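Polyphosphate kinase (Porphyromonas gingivalis, PDB 2O8R) probably catalyses the reversible transfer of the terminal phosphate of ATP onto a growing polyphosphate chain. Local coordinates at residues D126-F134 / L189-R197; P368-T376 / V438-H448. The protein carries 3 engineered substitutions. One frame throughout, in Å; residues are numbered along the deposited sequence.

Overall arrangement
The two contacts lie far apart in space, with centres about 54 Å from each other and nearest atoms about 30 Å apart, and they follow one another in sequence. Interaction 1 sets a helix against an edge strand of the middle domain, away from the predicted catalytic residues. Interaction 2 pairs two strands in the first of the two C-terminal domains of the phospholipase D clan, and its second segment carries H439, the predicted phosphohistidine. A sulfate ion lies beside H439 and K441, and the side chain of K441 is about 6 Å from that of H597, a predicted ATP-binding residue. Only interaction 2 therefore touches the probable active site.

Interaction 1: residues D126-F134 / L189-R197; sequences DHKAYLRRF and LPRFVELPR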
# COMPACT_ATOMS: atom_id res chain seq x y z
N ASP A 126 -32.20 -3.83 -18.33
CA ASP A 126 -30.79 -3.97 -18.66
C ASP A 126 -29.94 -3.93 -17.41
O ASP A 126 -29.05 -4.76 -17.22
CB ASP A 126 -30.37 -2.89 -19.65
CG ASP A 126 -31.01 -3.07 -21.01
OD1 ASP A 126 -31.26 -4.23 -21.40
OD2 ASP A 126 -31.27 -2.05 -21.69
N HIS A 127 -30.24 -2.95 -16.54
CA HIS A 127 -29.60 -2.86 -15.24
C HIS A 127 -29.84 -4.11 -14.39
O HIS A 127 -28.90 -4.66 -13.82
CB HIS A 127 -30.05 -1.60 -14.51
CG HIS A 127 -29.54 -0.34 -15.13
ND1 HIS A 127 -30.19 0.87 -15.00
CD2 HIS A 127 -28.46 -0.11 -15.91
CE1 HIS A 127 -29.51 1.80 -15.66
NE2 HIS A 127 -28.47 1.23 -16.23
N LYS A 128 -31.09 -4.58 -14.35
CA LYS A 128 -31.41 -5.86 -13.71
C LYS A 128 -30.58 -7.03 -14.25
O LYS A 128 -29.95 -7.75 -13.48
CB LYS A 128 -32.90 -6.19 -13.84
CG LYS A 128 -33.82 -5.22 -13.11
CD LYS A 128 -35.28 -5.60 -13.24
CE LYS A 128 -35.60 -6.92 -12.55
NZ LYS A 128 -37.03 -7.27 -12.73
N ALA A 129 -30.56 -7.19 -15.57
CA ALA A 129 -29.78 -8.24 -16.21
C ALA A 129 -28.32 -8.15 -15.81
O ALA A 129 -27.71 -9.15 -15.43
CB ALA A 129 -29.91 -8.14 -17.70
N TYR A 130 -27.77 -6.94 -15.85
CA TYR A 130 -26.39 -6.72 -15.47
C TYR A 130 -26.10 -7.19 -14.05
O TYR A 130 -25.21 -8.00 -13.83
CB TYR A 130 -26.02 -5.25 -15.62
CG TYR A 130 -24.61 -4.98 -15.18
CD1 TYR A 130 -23.55 -5.32 -16.00
CD2 TYR A 130 -24.34 -4.43 -13.93
CE1 TYR A 130 -22.25 -5.09 -15.60
CE2 TYR A 130 -23.04 -4.20 -13.52
CZ TYR A 130 -22.00 -4.53 -14.37
OH TYR A 130 -20.69 -4.31 -13.99
N LEU A 131 -26.86 -6.67 -13.08
CA LEU A 131 -26.64 -6.95 -11.66
C LEU A 131 -26.81 -8.41 -11.31
O LEU A 131 -26.06 -8.93 -10.50
CB LEU A 131 -27.54 -6.08 -10.79
CG LEU A 131 -27.08 -4.62 -10.79
CD1 LEU A 131 -28.12 -3.67 -10.23
CD2 LEU A 131 -25.80 -4.52 -10.02
N ARG A 132 -27.78 -9.06 -11.93
CA ARG A 132 -27.97 -10.49 -11.75
C ARG A 132 -26.74 -11.24 -12.21
O ARG A 132 -26.31 -12.20 -11.57
CB ARG A 132 -29.21 -10.97 -12.50
CG ARG A 132 -29.50 -12.43 -12.39
CD ARG A 132 -30.99 -12.70 -12.49
NE ARG A 132 -31.26 -13.94 -13.21
CZ ARG A 132 -32.48 -14.41 -13.47
NH1 ARG A 132 -33.57 -13.76 -13.05
NH2 ARG A 132 -32.62 -15.54 -14.15
N ARG A 133 -26.13 -10.79 -13.30
CA ARG A 133 -24.90 -11.44 -13.78
C ARG A 133 -23.81 -11.16 -12.77
O ARG A 133 -23.14 -12.09 -12.30
CB ARG A 133 -24.50 -10.94 -15.17
CG ARG A 133 -23.76 -11.95 -16.02
CD ARG A 133 -22.86 -11.28 -17.06
NE ARG A 133 -21.56 -10.94 -16.48
CZ ARG A 133 -21.21 -9.74 -15.98
NH1 ARG A 133 -22.07 -8.73 -16.00
NH2 ARG A 133 -20.00 -9.57 -15.48
N PHE A 134 -23.68 -9.87 -12.42
CA PHE A 134 -22.65 -9.36 -11.50
C PHE A 134 -22.71 -10.09 -10.18
O PHE A 134 -21.68 -10.56 -9.69
CB PHE A 134 -22.87 -7.87 -11.27
CG PHE A 134 -21.74 -7.18 -10.53
CD1 PHE A 134 -20.57 -6.84 -11.18
CD2 PHE A 134 -21.87 -6.83 -9.19
CE1 PHE A 134 -19.55 -6.18 -10.52
CE2 PHE A 134 -20.85 -6.17 -8.52
CZ PHE A 134 -19.70 -5.84 -9.19
N LEU A 189 -14.54 -5.91 -3.56
CA LEU A 189 -15.37 -5.18 -4.51
C LEU A 189 -15.57 -3.74 -4.03
O LEU A 189 -15.35 -3.44 -2.86
CB LEU A 189 -16.72 -5.88 -4.64
CG LEU A 189 -16.81 -7.18 -5.44
CD1 LEU A 189 -18.27 -7.49 -5.67
CD2 LEU A 189 -16.10 -7.03 -6.76
N PRO A 190 -15.98 -2.84 -4.93
CA PRO A 190 -16.24 -1.50 -4.45
C PRO A 190 -17.58 -1.40 -3.72
O PRO A 190 -18.49 -2.20 -3.98
CB PRO A 190 -16.29 -0.68 -5.73
CG PRO A 190 -16.77 -1.62 -6.75
CD PRO A 190 -16.23 -2.96 -6.38
N ARG A 191 -17.68 -0.43 -2.81
CA ARG A 191 -18.92 -0.18 -2.08
C ARG A 191 -19.98 0.24 -3.07
O ARG A 191 -21.14 -0.16 -2.96
CB ARG A 191 -18.71 0.93 -1.04
CG ARG A 191 -19.91 1.21 -0.16
CD ARG A 191 -20.31 -0.01 0.68
NE ARG A 191 -21.58 0.21 1.37
CZ ARG A 191 -21.72 0.82 2.54
NH1 ARG A 191 -20.66 1.29 3.20
NH2 ARG A 191 -22.91 0.95 3.08
N PHE A 192 -19.56 1.05 -4.05
CA PHE A 192 -20.45 1.56 -5.08
C PHE A 192 -20.15 0.92 -6.43
O PHE A 192 -19.01 0.91 -6.88
CB PHE A 192 -20.36 3.07 -5.14
CG PHE A 192 -20.65 3.72 -3.82
CD1 PHE A 192 -21.95 3.75 -3.32
CD2 PHE A 192 -19.62 4.26 -3.06
CE1 PHE A 192 -22.22 4.33 -2.10
CE2 PHE A 192 -19.89 4.84 -1.84
CZ PHE A 192 -21.19 4.87 -1.35
N VAL A 193 -21.20 0.36 -7.04
CA VAL A 193 -21.08 -0.40 -8.27
C VAL A 193 -21.78 0.39 -9.37
O VAL A 193 -22.98 0.67 -9.27
CB VAL A 193 -21.72 -1.81 -8.11
CG1 VAL A 193 -21.57 -2.66 -9.38
CG2 VAL A 193 -21.08 -2.53 -6.96
N GLU A 194 -21.02 0.79 -10.39
CA GLU A 194 -21.55 1.52 -11.54
C GLU A 194 -22.32 0.57 -12.45
O GLU A 194 -21.90 -0.57 -12.65
CB GLU A 194 -20.43 2.19 -12.32
CG GLU A 194 -20.89 3.26 -13.34
CD GLU A 194 -19.79 3.69 -14.32
OE1 GLU A 194 -18.75 2.99 -14.44
OE2 GLU A 194 -19.97 4.73 -14.99
N LEU A 195 -23.44 1.04 -12.99
CA LEU A 195 -24.26 0.25 -13.91
C LEU A 195 -24.06 0.78 -15.31
O LEU A 195 -23.94 2.00 -15.49
CB LEU A 195 -25.74 0.35 -13.52
CG LEU A 195 -26.13 -0.11 -12.11
CD1 LEU A 195 -27.62 -0.36 -12.04
CD2 LEU A 195 -25.41 -1.37 -11.74
N PRO A 196 -23.99 -0.11 -16.32
CA PRO A 196 -23.68 0.32 -17.69
C PRO A 196 -24.62 1.38 -18.27
O PRO A 196 -25.80 1.48 -17.89
CB PRO A 196 -23.71 -0.98 -18.49
CG PRO A 196 -23.44 -2.05 -17.46
CD PRO A 196 -24.18 -1.57 -16.24
N ARG A 197 -24.10 2.18 -19.19
CA ARG A 197 -24.71 3.45 -19.52
C ARG A 197 -24.54 3.73 -21.01
O ARG A 197 -23.60 3.25 -21.62
CB ARG A 197 -23.98 4.52 -18.74
CG ARG A 197 -24.73 5.77 -18.54
CD ARG A 197 -23.79 6.92 -18.40
NE ARG A 197 -24.50 8.15 -18.69
CZ ARG A 197 -24.09 9.05 -19.57
NH1 ARG A 197 -22.94 8.85 -20.22
NH2 ARG A 197 -24.81 10.14 -19.79
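L195 and P196 meet the first turn of segment 126-134 through H127 and Y130, while V193 and L189 meet its last residue, F134. The H127 ring is used in two ways. Its NE2 donates to the carbonyl O of P196 (NE2 to O 3.2 Å), the acceptor lying in the ring plane and the N-H somewhat bent at 145°, while L195 CD1 sits over one ring face, 3.6 Å from H127 CG. The bond and the methyl group together limit how the imidazole can turn.

Y130 stands with CG anti to its backbone N (chi1 178°), which sends the ring out from the helix toward the strand. The proline ring of P196 covers one face of it: P196 CD is over the ring centre, 3.6 Å from the centroid of the Y130 ring, a close CH-pi contact, and P196 CG lies above the CD1 side. L195 spreads its two methyls over the helix: CD1 lies on H127 and also near L131 CD1, while CD2 packs mainly on L131 CD2 at 3.6 Å and touches the Y130 ring. The two leucines cross at about a right angle.

One turn further on, F134 shares the first torsion of Y130. The F134 and V193 side chains come from opposite directions, and V193 CG1 ends up over the ring face, offset toward its rim, 3.7 Å from F134 CE2. L189 CD1 approaches the same end of the ring obliquely, 4.1 Å from F134 CE2. F410 of the second subunit also packs on F134 and L189, so this end of the contact adjoins the dimer partner.

The helix and strand axes approach to 9.8 Å and run at 133° to each other. This is helix-on-sheet packing in the PHP14-like middle domain, with helix 125-139 laid against strand 192-195, an outer strand of a small three-stranded mixed sheet.

Interaction 2: residues P368-T376 / V438-H448; sequences PDVSEIRLT and VHAKTALILYH. With SO4 (sulfate ion), chain F.
T376, L446 and H448 give up the most surface here, and they mark one end, the bulge and the other end of an antiparallel ladder. The T376 hydroxyl, placed between the backbone N and the carbonyl carbon (chi1 51°), reaches the opposing backbone at A440 and T442: OG1 accepts from T442 N at 3.0 Å and lies 2.8 Å from A440 O. Its methyl CG2 packs on V438 CG1 instead, and T376 N bonds to T442 O.

L446 faces both S371 and E372, a classic beta bulge. L446 O takes S371 N at 2.8 Å and also S371 OG, which comes from above the carbonyl plane; E372 N adds a weak third bond. In return L446 N gives a nearly straight bond to E372 O (2.8 Å, 173°). The L446 and E372 side chains run side by side, L446 CD1 3.5 Å from E372 CG, and E372 OE2 forms a salt bridge with R374 NH1 on the same sheet face.

The H448 ring lies against the start of strand 370-377. H448 N bonds to D369 O at 2.8 Å, and S371 CB lies over one face of the H448 ring, 3.8 Å from its centroid; ND1 makes a weak bond to P368 O at the ring edge.

At the T376 end, H439, the predicted phosphohistidine, and K441 lead into strand 442-447 and bond weakly to sulfate O3; K441 NZ also bonds N465, and H439 ND1 bonds E628. H597, a predicted ATP-binding residue, and R599 hold the same ion, which probably came from the crystallisation liquor but may mark the phosphate pocket.

Strand 370-377 pairs on its other edge with strand 399-404 and strand 442-447 with 457-462, while helix 355-365 packs on V370, I373 and I445 and helix 484-497 on L444 and L446.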
# COMPACT_ATOMS: atom_id res chain seq x y z
N PRO A 368 29.34 19.06 -0.59
CA PRO A 368 30.57 18.89 0.19
C PRO A 368 30.56 19.58 1.56
O PRO A 368 31.22 19.10 2.49
CB PRO A 368 31.64 19.55 -0.69
CG PRO A 368 30.89 20.33 -1.73
CD PRO A 368 29.64 19.56 -1.94
N ASP A 369 29.81 20.67 1.70
CA ASP A 369 29.83 21.47 2.93
C ASP A 369 29.05 20.86 4.10
O ASP A 369 29.27 21.23 5.25
CB ASP A 369 29.31 22.88 2.67
CG ASP A 369 30.08 23.60 1.56
OD1 ASP A 369 31.16 23.12 1.16
OD2 ASP A 369 29.59 24.66 1.10
N VAL A 370 28.15 19.92 3.81
CA VAL A 370 27.25 19.38 4.83
C VAL A 370 27.88 18.22 5.58
O VAL A 370 28.32 17.24 4.97
CB VAL A 370 25.89 18.92 4.22
CG1 VAL A 370 24.90 18.52 5.32
CG2 VAL A 370 25.29 19.98 3.33
N SER A 371 27.90 18.32 6.90
CA SER A 371 28.38 17.24 7.74
C SER A 371 27.22 16.32 8.11
O SER A 371 27.31 15.10 7.95
CB SER A 371 29.05 17.78 9.00
OG SER A 371 28.14 18.49 9.82
N GLU A 372 26.12 16.91 8.60
CA GLU A 372 24.99 16.08 8.99
C GLU A 372 23.58 16.63 8.78
O GLU A 372 23.37 17.83 8.68
CB GLU A 372 25.17 15.53 10.41
CG GLU A 372 25.16 16.51 11.53
CD GLU A 372 25.05 15.83 12.89
OE1 GLU A 372 25.46 16.43 13.91
OE2 GLU A 372 24.55 14.68 12.95
N ILE A 373 22.64 15.70 8.67
CA ILE A 373 21.22 16.00 8.55
C ILE A 373 20.47 15.24 9.64
O ILE A 373 20.72 14.06 9.86
CB ILE A 373 20.66 15.56 7.20
CG1 ILE A 373 21.49 16.14 6.06
CG2 ILE A 373 19.22 15.95 7.07
CD1 ILE A 373 21.14 15.59 4.69
N ARG A 374 19.59 15.94 10.33
CA ARG A 374 18.84 15.36 11.44
C ARG A 374 17.41 15.83 11.35
O ARG A 374 17.16 17.03 11.19
CB ARG A 374 19.45 15.78 12.77
CG ARG A 374 20.93 15.54 12.85
CD ARG A 374 21.59 16.30 13.97
NE ARG A 374 21.29 15.77 15.30
CZ ARG A 374 21.70 14.60 15.76
NH1 ARG A 374 22.42 13.78 14.99
NH2 ARG A 374 21.38 14.23 16.99
N LEU A 375 16.46 14.90 11.43
CA LEU A 375 15.05 15.29 11.42
C LEU A 375 14.10 14.40 12.25
O LEU A 375 14.41 13.26 12.64
CB LEU A 375 14.53 15.45 9.99
CG LEU A 375 13.75 14.31 9.34
CD1 LEU A 375 13.00 14.82 8.11
CD2 LEU A 375 14.68 13.20 8.97
N THR A 376 12.93 14.95 12.53
CA THR A 376 11.92 14.19 13.21
C THR A 376 10.94 13.65 12.17
O THR A 376 10.84 14.19 11.08
CB THR A 376 11.22 15.06 14.28
OG1 THR A 376 10.78 16.28 13.68
CG2 THR A 376 12.19 15.40 15.39
N VAL A 438 8.38 12.33 20.92
CA VAL A 438 8.79 13.58 20.28
C VAL A 438 7.79 14.01 19.22
O VAL A 438 7.74 13.46 18.12
CB VAL A 438 10.22 13.49 19.69
CG1 VAL A 438 10.61 14.77 18.97
CG2 VAL A 438 11.22 13.18 20.79
N HIS A 439 6.99 15.01 19.56
CA HIS A 439 5.99 15.50 18.64
C HIS A 439 6.56 16.64 17.80
O HIS A 439 5.97 17.01 16.79
CB HIS A 439 4.74 15.93 19.42
CG HIS A 439 3.58 16.27 18.55
ND1 HIS A 439 3.21 17.56 18.27
CD2 HIS A 439 2.71 15.47 17.88
CE1 HIS A 439 2.15 17.55 17.48
NE2 HIS A 439 1.83 16.30 17.23
N ALA A 440 7.70 17.18 18.22
CA ALA A 440 8.40 18.26 17.51
C ALA A 440 8.56 18.00 16.00
O ALA A 440 8.80 16.88 15.57
CB ALA A 440 9.76 18.48 18.13
N LYS A 441 8.40 19.05 15.21
CA LYS A 441 8.45 18.92 13.75
C LYS A 441 9.62 19.75 13.19
O LYS A 441 9.41 20.82 12.61
CB LYS A 441 7.13 19.39 13.13
CG LYS A 441 5.85 19.00 13.88
CD LYS A 441 5.45 17.58 13.54
CE LYS A 441 4.10 17.23 14.12
NZ LYS A 441 3.81 15.79 13.89
N THR A 442 10.84 19.25 13.37
CA THR A 442 12.04 19.98 12.98
C THR A 442 12.98 19.16 12.10
O THR A 442 13.07 17.95 12.24
CB THR A 442 12.85 20.44 14.21
OG1 THR A 442 13.29 19.28 14.93
CG2 THR A 442 12.00 21.29 15.15
N ALA A 443 13.67 19.84 11.19
CA ALA A 443 14.79 19.26 10.46
C ALA A 443 16.03 20.13 10.66
O ALA A 443 15.92 21.30 11.03
CB ALA A 443 14.47 19.13 8.99
N LEU A 444 17.21 19.57 10.42
CA LEU A 444 18.44 20.28 10.70
C LEU A 444 19.53 19.89 9.75
O LEU A 444 19.88 18.72 9.67
CB LEU A 444 18.92 19.99 12.12
CG LEU A 444 20.20 20.70 12.55
CD1 LEU A 444 20.01 22.22 12.63
CD2 LEU A 444 20.65 20.15 13.88
N ILE A 445 20.08 20.87 9.04
CA ILE A 445 21.22 20.64 8.17
C ILE A 445 22.43 21.36 8.75
O ILE A 445 22.38 22.57 8.95
CB ILE A 445 20.96 21.13 6.74
CG1 ILE A 445 19.80 20.36 6.12
CG2 ILE A 445 22.17 20.91 5.88
CD1 ILE A 445 19.08 21.15 5.09
N LEU A 446 23.50 20.61 9.04
CA LEU A 446 24.69 21.20 9.66
C LEU A 446 25.89 21.25 8.70
O LEU A 446 26.20 20.28 7.99
CB LEU A 446 25.07 20.47 10.95
CG LEU A 446 24.10 20.52 12.14
CD1 LEU A 446 24.56 19.55 13.21
CD2 LEU A 446 23.92 21.93 12.73
N TYR A 447 26.56 22.40 8.68
CA TYR A 447 27.74 22.58 7.87
C TYR A 447 28.98 22.13 8.63
O TYR A 447 28.97 22.12 9.86
CB TYR A 447 27.89 24.05 7.51
CG TYR A 447 26.86 24.53 6.52
CD1 TYR A 447 26.63 23.85 5.33
CD2 TYR A 447 26.14 25.69 6.76
CE1 TYR A 447 25.69 24.30 4.42
CE2 TYR A 447 25.20 26.16 5.85
CZ TYR A 447 24.97 25.46 4.69
OH TYR A 447 24.03 25.95 3.80
N HIS A 448 30.02 21.75 7.89
CA HIS A 448 31.34 21.54 8.48
C HIS A 448 31.83 22.88 9.03
O HIS A 448 31.79 23.89 8.34
CB HIS A 448 32.33 21.02 7.45
CG HIS A 448 32.15 19.58 7.08
ND1 HIS A 448 31.84 19.18 5.80
CD2 HIS A 448 32.26 18.45 7.82
CE1 HIS A 448 31.76 17.86 5.77
NE2 HIS A 448 32.01 17.39 6.98
S SO4 F . -0.43 16.32 14.68
O1 SO4 F . -1.26 16.46 13.49
O2 SO4 F . -1.29 15.92 15.81
O3 SO4 F . 0.59 15.30 14.45
O4 SO4 F . 0.27 17.57 14.94